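Local coordinates for protein BSU-2 beta-lactamase (Bacillus subtilis, PDB 6W5E) that probably inactivates beta-lactam antibiotics by hydrolysing the amide bond of their four-membered ring, as a class D serine beta-lactamase, at residues His53-Asp58 against Ser237-Thr242; Ser35-Asp40 against Gln59-Asn64; Asn69-Pro74 against Pro172-Thr177; His146-Gly151 against Glu186-Lys191. All blocks are in the same frame, centred on the assembly; numbering follows the deposited sequence.

Interaction 1: His53-Asp58 against Ser237-Thr242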
loop_
_atom_site.group_PDB
_atom_site.type_symbol
_atom_site.label_atom_id
_atom_site.label_comp_id
_atom_site.label_asym_id
_atom_site.label_seq_id
_atom_site.Cartn_x
_atom_site.Cartn_y
_atom_site.Cartn_z
ATOM N N HIS A 53 -3.995 -3.597 13.082
ATOM C CA HIS A 53 -5.266 -4.274 13.298
ATOM C C HIS A 53 -5.053 -5.778 13.409
ATOM O O HIS A 53 -4.501 -6.399 12.497
ATOM C CB HIS A 53 -6.254 -3.989 12.169
ATOM C CG HIS A 53 -7.567 -4.686 12.341
ATOM N ND1 HIS A 53 -8.561 -4.198 13.159
ATOM C CD2 HIS A 53 -8.027 -5.859 11.844
ATOM C CE1 HIS A 53 -9.588 -5.027 13.139
ATOM N NE2 HIS A 53 -9.289 -6.044 12.351
ATOM N N ASP A 54 -5.524 -6.352 14.518
ATOM C CA ASP A 54 -5.525 -7.788 14.774
ATOM C C ASP A 54 -6.753 -8.401 14.105
ATOM O O ASP A 54 -7.886 -8.168 14.544
ATOM C CB ASP A 54 -5.580 -7.972 16.290
ATOM C CG ASP A 54 -5.462 -9.421 16.740
ATOM O OD1 ASP A 54 -5.867 -10.342 16.000
ATOM O OD2 ASP A 54 -5.003 -9.633 17.887
ATOM N N LEU A 55 -6.537 -9.184 13.040
ATOM C CA LEU A 55 -7.662 -9.759 12.305
ATOM C C LEU A 55 -8.412 -10.799 13.134
ATOM O O LEU A 55 -9.647 -10.813 13.146
ATOM C CB LEU A 55 -7.183 -10.345 10.977
ATOM C CG LEU A 55 -6.862 -9.287 9.915
ATOM C CD1 LEU A 55 -5.965 -9.862 8.822
ATOM C CD2 LEU A 55 -8.157 -8.716 9.331
ATOM N N GLN A 56 -7.688 -11.663 13.847
ATOM C CA GLN A 56 -8.343 -12.722 14.610
ATOM C C GLN A 56 -9.218 -12.157 15.719
ATOM O O GLN A 56 -10.319 -12.662 15.961
ATOM C CB GLN A 56 -7.301 -13.672 15.194
ATOM C CG GLN A 56 -6.875 -14.775 14.257
ATOM C CD GLN A 56 -5.891 -15.722 14.905
ATOM O OE1 GLN A 56 -5.543 -15.567 16.080
ATOM N NE2 GLN A 56 -5.440 -16.715 14.148
ATOM N N LYS A 57 -8.753 -11.111 16.401
ATOM C CA LYS A 57 -9.445 -10.590 17.571
ATOM C C LYS A 57 -10.312 -9.376 17.272
ATOM O O LYS A 57 -11.104 -8.979 18.133
ATOM C CB LYS A 57 -8.431 -10.214 18.657
ATOM C CG LYS A 57 -7.489 -11.328 19.081
ATOM C CD LYS A 57 -7.231 -11.275 20.575
ATOM C CE LYS A 57 -7.099 -12.659 21.162
ATOM N NZ LYS A 57 -6.487 -13.554 20.159
ATOM N N ASP A 58 -10.177 -8.772 16.093
ATOM C CA ASP A 58 -10.901 -7.554 15.736
ATOM C C ASP A 58 -10.611 -6.409 16.715
ATOM O O ASP A 58 -11.492 -5.894 17.405
ATOM C CB ASP A 58 -12.402 -7.805 15.570
ATOM C CG ASP A 58 -13.105 -6.649 14.914
ATOM O OD1 ASP A 58 -12.425 -5.847 14.247
ATOM O OD2 ASP A 58 -14.332 -6.538 15.067
ATOM N N SER A 237 -3.047 -12.987 11.676
ATOM C CA SER A 237 -2.619 -11.998 10.699
ATOM C C SER A 237 -2.990 -10.600 11.185
ATOM O O SER A 237 -3.938 -10.421 11.956
ATOM C CB SER A 237 -3.249 -12.271 9.330
ATOM O OG SER A 237 -2.714 -13.460 8.773
ATOM N N TYR A 238 -2.219 -9.613 10.741
ATOM C CA TYR A 238 -2.374 -8.240 11.196
ATOM C C TYR A 238 -2.241 -7.306 10.005
ATOM O O TYR A 238 -1.430 -7.553 9.109
ATOM C CB TYR A 238 -1.297 -7.881 12.230
ATOM C CG TYR A 238 -1.395 -8.663 13.520
ATOM C CD1 TYR A 238 -0.967 -9.983 13.593
ATOM C CD2 TYR A 238 -1.908 -8.071 14.666
ATOM C CE1 TYR A 238 -1.067 -10.699 14.776
ATOM C CE2 TYR A 238 -2.009 -8.773 15.849
ATOM C CZ TYR A 238 -1.593 -10.078 15.897
ATOM O OH TYR A 238 -1.696 -10.773 17.078
ATOM N N VAL A 239 -3.041 -6.241 9.999
ATOM C CA VAL A 239 -3.028 -5.223 8.951
ATOM C C VAL A 239 -2.372 -3.972 9.521
ATOM O O VAL A 239 -2.675 -3.566 10.650
ATOM C CB VAL A 239 -4.457 -4.919 8.462
ATOM C CG1 VAL A 239 -4.412 -3.905 7.338
ATOM C CG2 VAL A 239 -5.180 -6.206 8.021
ATOM N N PHE A 240 -1.466 -3.361 8.758
ATOM C CA PHE A 240 -0.759 -2.182 9.250
ATOM C C PHE A 240 -0.768 -1.046 8.233
ATOM O O PHE A 240 -0.795 -1.263 7.012
ATOM C CB PHE A 240 0.696 -2.501 9.655
ATOM C CG PHE A 240 1.515 -3.057 8.527
ATOM C CD1 PHE A 240 2.076 -2.215 7.575
ATOM C CD2 PHE A 240 1.720 -4.424 8.413
ATOM C CE1 PHE A 240 2.801 -2.727 6.505
ATOM C CE2 PHE A 240 2.460 -4.938 7.356
ATOM C CZ PHE A 240 3.000 -4.086 6.406
ATOM N N VAL A 241 -0.709 0.176 8.763
ATOM C CA VAL A 241 -0.510 1.386 7.976
ATOM C C VAL A 241 0.429 2.295 8.749
ATOM O O VAL A 241 0.169 2.625 9.913
ATOM C CB VAL A 241 -1.843 2.118 7.723
ATOM C CG1 VAL A 241 -1.607 3.524 7.185
ATOM C CG2 VAL A 241 -2.700 1.335 6.742
ATOM N N THR A 242 1.508 2.717 8.099
ATOM C CA THR A 242 2.424 3.714 8.634
ATOM C C THR A 242 2.496 4.883 7.667
ATOM O O THR A 242 2.582 4.685 6.451
ATOM C CB THR A 242 3.811 3.111 8.821
ATOM O OG1 THR A 242 3.698 1.979 9.683
ATOM C CG2 THR A 242 4.776 4.129 9.436
HETATM O O HOH W 1 -4.723 -11.953 14.201
#

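Interaction 2: Ser35-Asp40 against Gln59-Asn64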
loop_
_atom_site.group_PDB
_atom_site.type_symbol
_atom_site.label_atom_id
_atom_site.label_comp_id
_atom_site.label_asym_id
_atom_site.label_seq_id
_atom_site.Cartn_x
_atom_site.Cartn_y
_atom_site.Cartn_z
ATOM N N SER A 35 -3.809 -3.942 22.117
ATOM C CA SER A 35 -4.190 -2.924 23.084
ATOM C C SER A 35 -3.110 -2.677 24.126
ATOM O O SER A 35 -3.247 -1.747 24.924
ATOM C CB SER A 35 -5.511 -3.305 23.752
ATOM O OG SER A 35 -5.307 -4.352 24.678
ATOM N N LYS A 36 -2.035 -3.463 24.123
ATOM C CA LYS A 36 -0.972 -3.335 25.111
ATOM C C LYS A 36 0.285 -2.659 24.573
ATOM O O LYS A 36 1.240 -2.487 25.335
ATOM C CB LYS A 36 -0.612 -4.715 25.668
ATOM C CG LYS A 36 -1.730 -5.374 26.455
ATOM C CD LYS A 36 -1.250 -5.816 27.828
ATOM C CE LYS A 36 -2.352 -6.533 28.598
ATOM N NZ LYS A 36 -2.031 -7.980 28.798
ATOM N N MET A 37 0.308 -2.251 23.307
ATOM C CA MET A 37 1.539 -1.824 22.654
ATOM C C MET A 37 1.863 -0.358 22.925
ATOM O O MET A 37 1.018 0.438 23.335
ATOM C CB MET A 37 1.442 -1.979 21.139
ATOM C CG MET A 37 1.011 -3.325 20.649
ATOM S SD MET A 37 0.710 -3.203 18.875
ATOM C CE MET A 37 2.321 -2.719 18.254
ATOM N N ASN A 38 3.111 0.002 22.628
ATOM C CA ASN A 38 3.541 1.393 22.580
ATOM C C ASN A 38 4.610 1.516 21.505
ATOM O O ASN A 38 5.519 0.686 21.446
ATOM C CB ASN A 38 4.123 1.826 23.928
ATOM C CG ASN A 38 4.379 3.310 23.987
ATOM O OD1 ASN A 38 5.380 3.798 23.463
ATOM N ND2 ASN A 38 3.471 4.042 24.635
ATOM N N VAL A 39 4.502 2.543 20.659
ATOM C CA VAL A 39 5.457 2.747 19.571
ATOM C C VAL A 39 6.009 4.173 19.564
ATOM O O VAL A 39 6.588 4.608 18.564
ATOM C CB VAL A 39 4.874 2.355 18.193
ATOM C CG1 VAL A 39 4.397 0.904 18.206
ATOM C CG2 VAL A 39 3.747 3.298 17.792
ATOM N N ASP A 40 5.842 4.904 20.676
ATOM C CA ASP A 40 6.264 6.306 20.733
ATOM C C ASP A 40 7.689 6.490 20.231
ATOM O O ASP A 40 7.981 7.440 19.496
ATOM C CB ASP A 40 6.224 6.822 22.171
ATOM C CG ASP A 40 4.829 7.042 22.695
ATOM O OD1 ASP A 40 3.842 6.751 21.995
ATOM O OD2 ASP A 40 4.733 7.508 23.848
ATOM N N GLN A 59 -9.344 -6.013 16.752
ATOM C CA GLN A 59 -8.865 -4.954 17.626
ATOM C C GLN A 59 -7.890 -4.100 16.827
ATOM O O GLN A 59 -7.133 -4.627 16.006
ATOM C CB GLN A 59 -8.144 -5.548 18.849
ATOM C CG GLN A 59 -9.038 -6.338 19.790
ATOM C CD GLN A 59 -9.861 -5.434 20.682
ATOM O OE1 GLN A 59 -11.026 -5.148 20.396
ATOM N NE2 GLN A 59 -9.259 -4.976 21.774
ATOM N N THR A 60 -7.910 -2.787 17.058
ATOM C CA THR A 60 -7.064 -1.855 16.320
ATOM C C THR A 60 -6.314 -0.952 17.285
ATOM O O THR A 60 -6.931 -0.310 18.140
ATOM C CB THR A 60 -7.899 -0.993 15.365
ATOM O OG1 THR A 60 -8.686 -1.845 14.528
ATOM C CG2 THR A 60 -6.994 -0.120 14.505
ATOM N N PHE A 61 -4.990 -0.897 17.134
ATOM C CA PHE A 61 -4.128 0.040 17.841
ATOM C C PHE A 61 -3.782 1.192 16.909
ATOM O O PHE A 61 -3.450 0.974 15.740
ATOM C CB PHE A 61 -2.836 -0.661 18.276
ATOM C CG PHE A 61 -1.781 0.271 18.789
ATOM C CD1 PHE A 61 -1.860 0.786 20.068
ATOM C CD2 PHE A 61 -0.700 0.635 17.995
ATOM C CE1 PHE A 61 -0.890 1.646 20.550
ATOM C CE2 PHE A 61 0.277 1.496 18.475
ATOM C CZ PHE A 61 0.174 2.000 19.750
ATOM N N VAL A 62 -3.850 2.420 17.427
ATOM C CA VAL A 62 -3.551 3.623 16.650
ATOM C C VAL A 62 -2.622 4.514 17.463
ATOM O O VAL A 62 -3.001 4.980 18.546
ATOM C CB VAL A 62 -4.823 4.407 16.280
ATOM C CG1 VAL A 62 -4.461 5.652 15.473
ATOM C CG2 VAL A 62 -5.805 3.537 15.511
ATOM N N TYR A 63 -1.419 4.758 16.943
ATOM C CA TYR A 63 -0.549 5.814 17.445
ATOM C C TYR A 63 -0.789 7.084 16.634
ATOM O O TYR A 63 -0.726 7.056 15.398
ATOM C CB TYR A 63 0.926 5.409 17.340
ATOM C CG TYR A 63 1.861 6.589 17.508
ATOM C CD1 TYR A 63 2.196 7.066 18.777
ATOM C CD2 TYR A 63 2.383 7.257 16.399
ATOM C CE1 TYR A 63 3.038 8.176 18.931
ATOM C CE2 TYR A 63 3.211 8.361 16.545
ATOM C CZ TYR A 63 3.536 8.814 17.806
ATOM O OH TYR A 63 4.364 9.907 17.937
ATOM N N ASN A 64 -1.063 8.191 17.338
ATOM C CA ASN A 64 -1.315 9.505 16.747
ATOM C C ASN A 64 -2.651 9.527 16.011
ATOM O O ASN A 64 -2.713 9.504 14.772
ATOM C CB ASN A 64 -0.150 9.985 15.872
ATOM C CG ASN A 64 -0.247 11.457 15.532
ATOM O OD1 ASN A 64 -1.301 12.073 15.698
ATOM N ND2 ASN A 64 0.844 12.024 15.040
#

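Interaction 3: Asn69-Pro74 against Pro172-Thr177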
loop_
_atom_site.group_PDB
_atom_site.type_symbol
_atom_site.label_atom_id
_atom_site.label_comp_id
_atom_site.label_asym_id
_atom_site.label_seq_id
_atom_site.Cartn_x
_atom_site.Cartn_y
_atom_site.Cartn_z
ATOM N N ASN A 69 -6.330 10.381 11.095
ATOM C CA ASN A 69 -7.575 10.828 10.489
ATOM C C ASN A 69 -7.380 11.881 9.406
ATOM O O ASN A 69 -8.366 12.334 8.825
ATOM C CB ASN A 69 -8.526 11.348 11.573
ATOM C CG ASN A 69 -9.293 10.231 12.239
ATOM O OD1 ASN A 69 -9.910 9.405 11.564
ATOM N ND2 ASN A 69 -9.220 10.165 13.562
ATOM N N GLN A 70 -6.141 12.275 9.110
ATOM C CA GLN A 70 -5.886 13.303 8.109
ATOM C C GLN A 70 -5.710 12.657 6.741
ATOM O O GLN A 70 -4.804 11.835 6.546
ATOM C CB GLN A 70 -4.640 14.108 8.458
ATOM C CG GLN A 70 -4.795 14.945 9.699
ATOM C CD GLN A 70 -5.848 16.033 9.557
ATOM O OE1 GLN A 70 -6.034 16.609 8.478
ATOM N NE2 GLN A 70 -6.538 16.329 10.652
ATOM N N ARG A 71 -6.558 13.047 5.790
ATOM C CA ARG A 71 -6.434 12.534 4.434
ATOM C C ARG A 71 -5.179 13.086 3.779
ATOM O O ARG A 71 -4.889 14.282 3.870
ATOM C CB ARG A 71 -7.661 12.901 3.608
ATOM C CG ARG A 71 -8.882 12.100 3.971
ATOM C CD ARG A 71 -9.999 12.369 3.001
ATOM N NE ARG A 71 -11.048 11.369 3.147
ATOM C CZ ARG A 71 -12.295 11.532 2.726
ATOM N NH1 ARG A 71 -12.665 12.668 2.132
ATOM N NH2 ARG A 71 -13.171 10.557 2.901
ATOM N N GLN A 72 -4.428 12.207 3.121
ATOM C CA GLN A 72 -3.172 12.576 2.490
ATOM C C GLN A 72 -3.092 11.894 1.133
ATOM O O GLN A 72 -3.786 10.909 0.874
ATOM C CB GLN A 72 -1.991 12.196 3.391
ATOM C CG GLN A 72 -1.991 12.966 4.708
ATOM C CD GLN A 72 -1.026 12.399 5.706
ATOM O OE1 GLN A 72 0.187 12.463 5.510
ATOM N NE2 GLN A 72 -1.555 11.835 6.793
ATOM N N THR A 73 -2.239 12.417 0.260
ATOM C CA THR A 73 -2.132 11.821 -1.063
ATOM C C THR A 73 -1.485 10.438 -0.945
ATOM O O THR A 73 -0.546 10.252 -0.167
ATOM C CB THR A 73 -1.350 12.746 -2.006
ATOM O OG1 THR A 73 -0.039 12.987 -1.487
ATOM C CG2 THR A 73 -2.085 14.094 -2.173
ATOM N N PRO A 74 -2.002 9.433 -1.660
ATOM C CA PRO A 74 -1.562 8.052 -1.400
ATOM C C PRO A 74 -0.221 7.689 -2.016
ATOM O O PRO A 74 0.401 6.715 -1.565
ATOM C CB PRO A 74 -2.690 7.201 -2.007
ATOM C CG PRO A 74 -3.245 8.069 -3.095
ATOM C CD PRO A 74 -3.171 9.480 -2.555
ATOM N N PRO A 172 -4.880 7.632 6.760
ATOM C CA PRO A 172 -4.313 6.342 7.176
ATOM C C PRO A 172 -5.356 5.359 7.693
ATOM O O PRO A 172 -5.280 4.165 7.373
ATOM C CB PRO A 172 -3.275 6.751 8.224
ATOM C CG PRO A 172 -2.800 8.090 7.735
ATOM C CD PRO A 172 -4.049 8.766 7.205
ATOM N N LEU A 173 -6.360 5.832 8.439
ATOM C CA LEU A 173 -7.412 4.928 8.899
ATOM C C LEU A 173 -8.247 4.403 7.734
ATOM O O LEU A 173 -8.649 3.234 7.735
ATOM C CB LEU A 173 -8.288 5.614 9.949
ATOM C CG LEU A 173 -7.702 5.538 11.362
ATOM C CD1 LEU A 173 -8.388 6.513 12.316
ATOM C CD2 LEU A 173 -7.765 4.104 11.887
ATOM N N GLU A 174 -8.509 5.245 6.725
ATOM C CA GLU A 174 -9.236 4.777 5.545
ATOM C C GLU A 174 -8.422 3.749 4.765
ATOM O O GLU A 174 -8.983 2.789 4.215
ATOM C CB GLU A 174 -9.625 5.959 4.653
ATOM C CG GLU A 174 -10.764 6.806 5.214
ATOM C CD GLU A 174 -11.031 8.073 4.421
ATOM O OE1 GLU A 174 -10.068 8.709 3.939
ATOM O OE2 GLU A 174 -12.223 8.431 4.278
ATOM N N GLN A 175 -7.101 3.936 4.700
ATOM C CA GLN A 175 -6.239 2.920 4.104
ATOM C C GLN A 175 -6.345 1.605 4.867
ATOM O O GLN A 175 -6.421 0.533 4.252
ATOM C CB GLN A 175 -4.793 3.406 4.080
ATOM C CG GLN A 175 -4.501 4.457 3.017
ATOM C CD GLN A 175 -3.584 3.947 1.913
ATOM O OE1 GLN A 175 -3.657 2.790 1.517
ATOM N NE2 GLN A 175 -2.721 4.814 1.412
ATOM N N GLU A 176 -6.352 1.666 6.207
ATOM C CA GLU A 176 -6.489 0.446 7.001
ATOM C C GLU A 176 -7.783 -0.279 6.663
ATOM O O GLU A 176 -7.800 -1.507 6.534
ATOM C CB GLU A 176 -6.443 0.750 8.501
ATOM C CG GLU A 176 -6.381 -0.517 9.388
ATOM C CD GLU A 176 -7.718 -1.292 9.512
ATOM O OE1 GLU A 176 -8.794 -0.673 9.381
ATOM O OE2 GLU A 176 -7.702 -2.527 9.739
ATOM N N THR A 177 -8.886 0.466 6.563
ATOM C CA THR A 177 -10.181 -0.142 6.289
ATOM C C THR A 177 -10.149 -0.890 4.971
ATOM O O THR A 177 -10.590 -2.042 4.884
ATOM C CB THR A 177 -11.243 0.955 6.278
ATOM O OG1 THR A 177 -11.327 1.500 7.595
ATOM C CG2 THR A 177 -12.615 0.422 5.838
#

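Interaction 4: His146-Gly151 against Glu186-Lys191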
loop_
_atom_site.group_PDB
_atom_site.type_symbol
_atom_site.label_atom_id
_atom_site.label_comp_id
_atom_site.label_asym_id
_atom_site.label_seq_id
_atom_site.Cartn_x
_atom_site.Cartn_y
_atom_site.Cartn_z
ATOM N N HIS A 146 -15.624 4.581 -5.927
ATOM C CA HIS A 146 -16.784 4.634 -5.040
ATOM C C HIS A 146 -17.121 3.259 -4.484
ATOM O O HIS A 146 -17.458 3.135 -3.303
ATOM C CB HIS A 146 -18.002 5.279 -5.702
ATOM C CG HIS A 146 -19.016 5.779 -4.712
ATOM N ND1 HIS A 146 -18.713 6.724 -3.757
ATOM C CD2 HIS A 146 -20.320 5.459 -4.518
ATOM C CE1 HIS A 146 -19.783 6.972 -3.024
ATOM N NE2 HIS A 146 -20.771 6.213 -3.462
ATOM N N THR A 147 -17.023 2.215 -5.313
ATOM C CA THR A 147 -17.202 0.852 -4.816
ATOM C C THR A 147 -16.260 0.567 -3.650
ATOM O O THR A 147 -16.644 -0.087 -2.673
ATOM C CB THR A 147 -16.984 -0.152 -5.959
ATOM O OG1 THR A 147 -18.120 -0.125 -6.827
ATOM C CG2 THR A 147 -16.790 -1.574 -5.443
ATOM N N LEU A 148 -15.030 1.065 -3.729
ATOM C CA LEU A 148 -13.989 0.769 -2.757
ATOM C C LEU A 148 -13.902 1.781 -1.621
ATOM O O LEU A 148 -13.073 1.602 -0.718
ATOM C CB LEU A 148 -12.639 0.686 -3.463
ATOM C CG LEU A 148 -12.531 -0.420 -4.507
ATOM C CD1 LEU A 148 -11.214 -0.302 -5.256
ATOM C CD2 LEU A 148 -12.693 -1.799 -3.856
ATOM N N SER A 149 -14.710 2.840 -1.648
ATOM C CA SER A 149 -14.713 3.850 -0.589
ATOM C C SER A 149 -13.316 4.424 -0.373
ATOM O O SER A 149 -12.828 4.522 0.754
ATOM C CB SER A 149 -15.274 3.276 0.714
ATOM O OG SER A 149 -16.663 3.033 0.614
ATOM N N TYR A 150 -12.663 4.801 -1.467
ATOM C CA TYR A 150 -11.240 5.125 -1.408
ATOM C C TYR A 150 -11.043 6.625 -1.189
ATOM O O TYR A 150 -10.884 7.398 -2.133
ATOM C CB TYR A 150 -10.519 4.612 -2.651
ATOM C CG TYR A 150 -9.028 4.536 -2.436
ATOM C CD1 TYR A 150 -8.214 5.627 -2.714
ATOM C CD2 TYR A 150 -8.437 3.388 -1.927
ATOM C CE1 TYR A 150 -6.852 5.574 -2.511
ATOM C CE2 TYR A 150 -7.068 3.330 -1.708
ATOM C CZ TYR A 150 -6.285 4.427 -2.004
ATOM O OH TYR A 150 -4.926 4.379 -1.811
ATOM N N GLY A 151 -11.022 7.033 0.079
ATOM C CA GLY A 151 -10.704 8.416 0.418
ATOM C C GLY A 151 -11.695 9.404 -0.164
ATOM O O GLY A 151 -12.904 9.154 -0.222
ATOM N N GLU A 186 -12.637 -9.776 1.226
ATOM C CA GLU A 186 -14.023 -9.311 1.210
ATOM C C GLU A 186 -14.165 -8.058 0.365
ATOM O O GLU A 186 -14.783 -7.070 0.761
ATOM C CB GLU A 186 -14.524 -9.080 2.632
ATOM C CG GLU A 186 -14.713 -10.388 3.403
ATOM C CD GLU A 186 -15.014 -10.196 4.882
ATOM O OE1 GLU A 186 -15.142 -9.037 5.323
ATOM O OE2 GLU A 186 -15.112 -11.213 5.604
ATOM N N LEU A 187 -13.550 -8.066 -0.800
ATOM C CA LEU A 187 -13.691 -7.023 -1.792
ATOM C C LEU A 187 -14.312 -7.641 -3.033
ATOM O O LEU A 187 -14.243 -8.861 -3.230
ATOM C CB LEU A 187 -12.322 -6.420 -2.136
ATOM C CG LEU A 187 -11.669 -5.531 -1.073
ATOM C CD1 LEU A 187 -10.245 -5.223 -1.498
ATOM C CD2 LEU A 187 -12.469 -4.242 -0.878
ATOM N N PRO A 188 -14.945 -6.835 -3.879
ATOM C CA PRO A 188 -15.618 -7.355 -5.084
ATOM C C PRO A 188 -14.657 -7.606 -6.241
ATOM O O PRO A 188 -14.810 -7.068 -7.340
ATOM C CB PRO A 188 -16.630 -6.243 -5.392
ATOM C CG PRO A 188 -15.989 -5.015 -4.879
ATOM C CD PRO A 188 -15.273 -5.422 -3.629
ATOM N N PHE A 189 -13.640 -8.419 -5.986
ATOM C CA PHE A 189 -12.721 -8.880 -7.013
ATOM C C PHE A 189 -12.743 -10.399 -7.039
ATOM O O PHE A 189 -13.027 -11.041 -6.024
ATOM C CB PHE A 189 -11.292 -8.390 -6.725
ATOM C CG PHE A 189 -11.166 -6.905 -6.736
ATOM C CD1 PHE A 189 -11.237 -6.206 -7.935
ATOM C CD2 PHE A 189 -11.001 -6.196 -5.559
ATOM C CE1 PHE A 189 -11.139 -4.830 -7.957
ATOM C CE2 PHE A 189 -10.912 -4.817 -5.575
ATOM C CZ PHE A 189 -10.971 -4.130 -6.776
ATOM N N ASP A 190 -12.436 -10.976 -8.201
ATOM C CA ASP A 190 -12.282 -12.421 -8.271
ATOM C C ASP A 190 -11.211 -12.871 -7.289
ATOM O O ASP A 190 -10.224 -12.169 -7.052
ATOM C CB ASP A 190 -11.891 -12.865 -9.679
ATOM C CG ASP A 190 -12.914 -12.466 -10.727
ATOM O OD1 ASP A 190 -14.048 -12.099 -10.358
ATOM O OD2 ASP A 190 -12.583 -12.530 -11.927
ATOM N N LYS A 191 -11.426 -14.037 -6.690
ATOM C CA LYS A 191 -10.427 -14.584 -5.776
ATOM C C LYS A 191 -9.029 -14.637 -6.379
ATOM O O LYS A 191 -8.089 -14.172 -5.721
ATOM C CB LYS A 191 -10.905 -15.927 -5.201
ATOM C CG LYS A 191 -11.929 -15.775 -4.091
ATOM C CD LYS A 191 -11.319 -16.135 -2.741
ATOM C CE LYS A 191 -12.110 -15.546 -1.584
ATOM N NZ LYS A 191 -11.433 -15.824 -0.288
#

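Interaction 1: His53-Asp58 against Ser237-Thr242
Asp54 holds CG anti to its backbone N (chi1 -175°) and Tyr238 holds CG anti to its carbonyl carbon (chi1 -65°), torsions that set both CG atoms on the same face of the sheet, where carboxylate and ring lie side by side, pointing the same way. They touch where Asp54 CG meets Tyr238 CE2 at 3.6 Å, and their planes are turned 44° apart. Their polar ends are bound separately: Asp54 OD2 to His31, Tyr238 OH to the carbonyl of Leu32. Beneath them the backbones pair antiparallel. His53 and Val239 form a hydrogen-bonded pair, His53 N to Val239 O at 2.8 Å and Val239 N to His53 O at 2.9 Å, and Asp54 faces Tyr238 as the non-hydrogen-bonded pair that follows. One more bond, Leu55 N to Ser237 O at 3.1 Å, carries the pairing into the turn. There Asp54 suits its place through its short carboxylate: OD1 accepts from Lys57 N at 3.0 Å, an Asx motif, and also from a water that bonds to Ser237 O at 2.8 Å. On the face that carries His53 and Val239, Leu55 CD1 packs 3.8 Å from Val239 CG2. His53 and Val239 face helix 172-184, where they touch Glu176, Glu180 and Leu179, while the tyrosine packs on Val34 and Leu264 across the sheet; strand 225-233 flanks strand 236-244 on its far edge.

Interaction 2: Ser35-Asp40 against Gln59-Asn64
Met37 to Asp40 pass by strand 59-63 with no hydrogen bond between the two segments, their backbones nearest at Val39 and Tyr63, CA to CA 7.1 Å. Side chains fill the gap. In Phe61, CG is anti to the backbone N (chi1 170°), which carries it out toward segment 35-40. Met37 CB stands over the centre of one ring face, 4.3 Å from the centroid, a CH-pi contact that follows from the backbone position of Met37. The longer chain then brings in the sulfur for an oblique Met-aromatic contact, SD lying 4.6 Å from the same centroid. Val39 comes to the ring edge, CG2 4.0 Å from Phe61 CE2, and the same methyl packs on Tyr63 CB at 3.6 Å, so one compact branched residue fills the space by both aromatics. Asp40 points CB away from the strand, yet its OD1 returns obliquely to 3.5 Å from Tyr63 CE1. An Asx turn, Asp40 N to Asn38 OD1 at 3.0 Å, shapes the chain here. Ile258 of helix 248-261 covers Met37 and Val39, and Phe43 stacks on Tyr63. With no hydrogen bond across the contact, cohesion comes from dispersion and the fit of methyl, thioether and ring surfaces.

Interaction 3: Asn69-Pro74 against Pro172-Thr177
Arg71 grips Glu174 side-on with two nitrogens, one to each carboxylate oxygen. NE bonds to OE1 of Glu174 at 2.9 Å (162° at the hydrogen) and NH2 of Arg71 bonds to OE2 at 2.7 Å (170°). Both oxygens use their syn lone pairs, and the two planes are only 20° apart, a nearly flat salt bridge. The extended arginine chain from CG to NE gives the guanidinium its reach. Glu174 OE1 also accepts from the backbone N of Ser171, so the carboxylate is tied to the residue just before its own helix as well. The carbonyl of Gln70 accepts from Gln72 NE2 at 3.3 Å and lies 3.2 Å from Pro172 CD; the same amide nitrogen also donates to Asn243 OD1. Proline fits the first turn of helix 172-184, where a backbone N-H has no helical acceptor. In that turn Leu173 O takes two donors from opposite faces of its plane, Thr177 N at 3.0 Å and Thr177 OG1 at 3.2 Å. Leu173 CD1 meets Asn69 OD1 at 3.4 Å, a purely packing approach. Gln175 lies beside Pro74 and gives NE2 to Thr77 OG1. The loop 69-74 leads directly into the S-x-x-K motif, whose lysine is the carboxylated Lys79 characteristic of class D beta-lactamases.

Interaction 4: His146-Gly151 against Glu186-Lys191
Leu148 and Leu187 meet through their CD2 methyls at 3.9 Å, their side chains crossing at about a right angle. The same Leu148 CD2 lies 3.9 Å from Phe189 CE2, where leucine and ring approach tip to tip. At the rim Thr147, with CG2 anti to its backbone N, lays that methyl 3.6 Å from Pro188 CG. Everything here is apolar: the leucine methyls and Phe189 make up the inner part of the contact, while threonine and proline offer carbon at the surface. The next shell fixes these groups. Phe189 meets the ring of Trp144 nearly parallel and packs on Leu84 and Met194; Leu187 rests on Phe178 and Leu182, and Leu148 on Val81. An inverse gamma turn centred on Pro188 bends one chain. Ser149, with its positive phi, ends helix 138-147 in a Schellman motif, its N bonded to His146 O at 3.2 Å. The chain then runs into Tyr150, Gly151 and Asn152, the Tyr-Gly-Asn motif characteristic of class D beta-lactamases.

In the fold
Interactions 1 and 2 share the sheet edge: strands 48-54 and 59-63 are neighbours, joined by His53 ND1 to Thr60 OG1 at 2.7 Å. Helix 172-184 links this sheet to interaction 3, with Val241 CG1 3.7 Å from Pro172 O, and Val62 CG2 reaches Leu173 CD2 at 4.2 Å. Interactions 3 and 4 meet where Pro74 CB lies 3.6 Å from Tyr150 OH; Gln175 and Tyr150 both touch Thr77, two residues before the carboxylated Lys79, so these two contacts flank the probable active site. Interactions 2 and 4 lie far apart, about 27 Å between centres. The four contacts thus run from the outer sheet edge to the helical part of the protein.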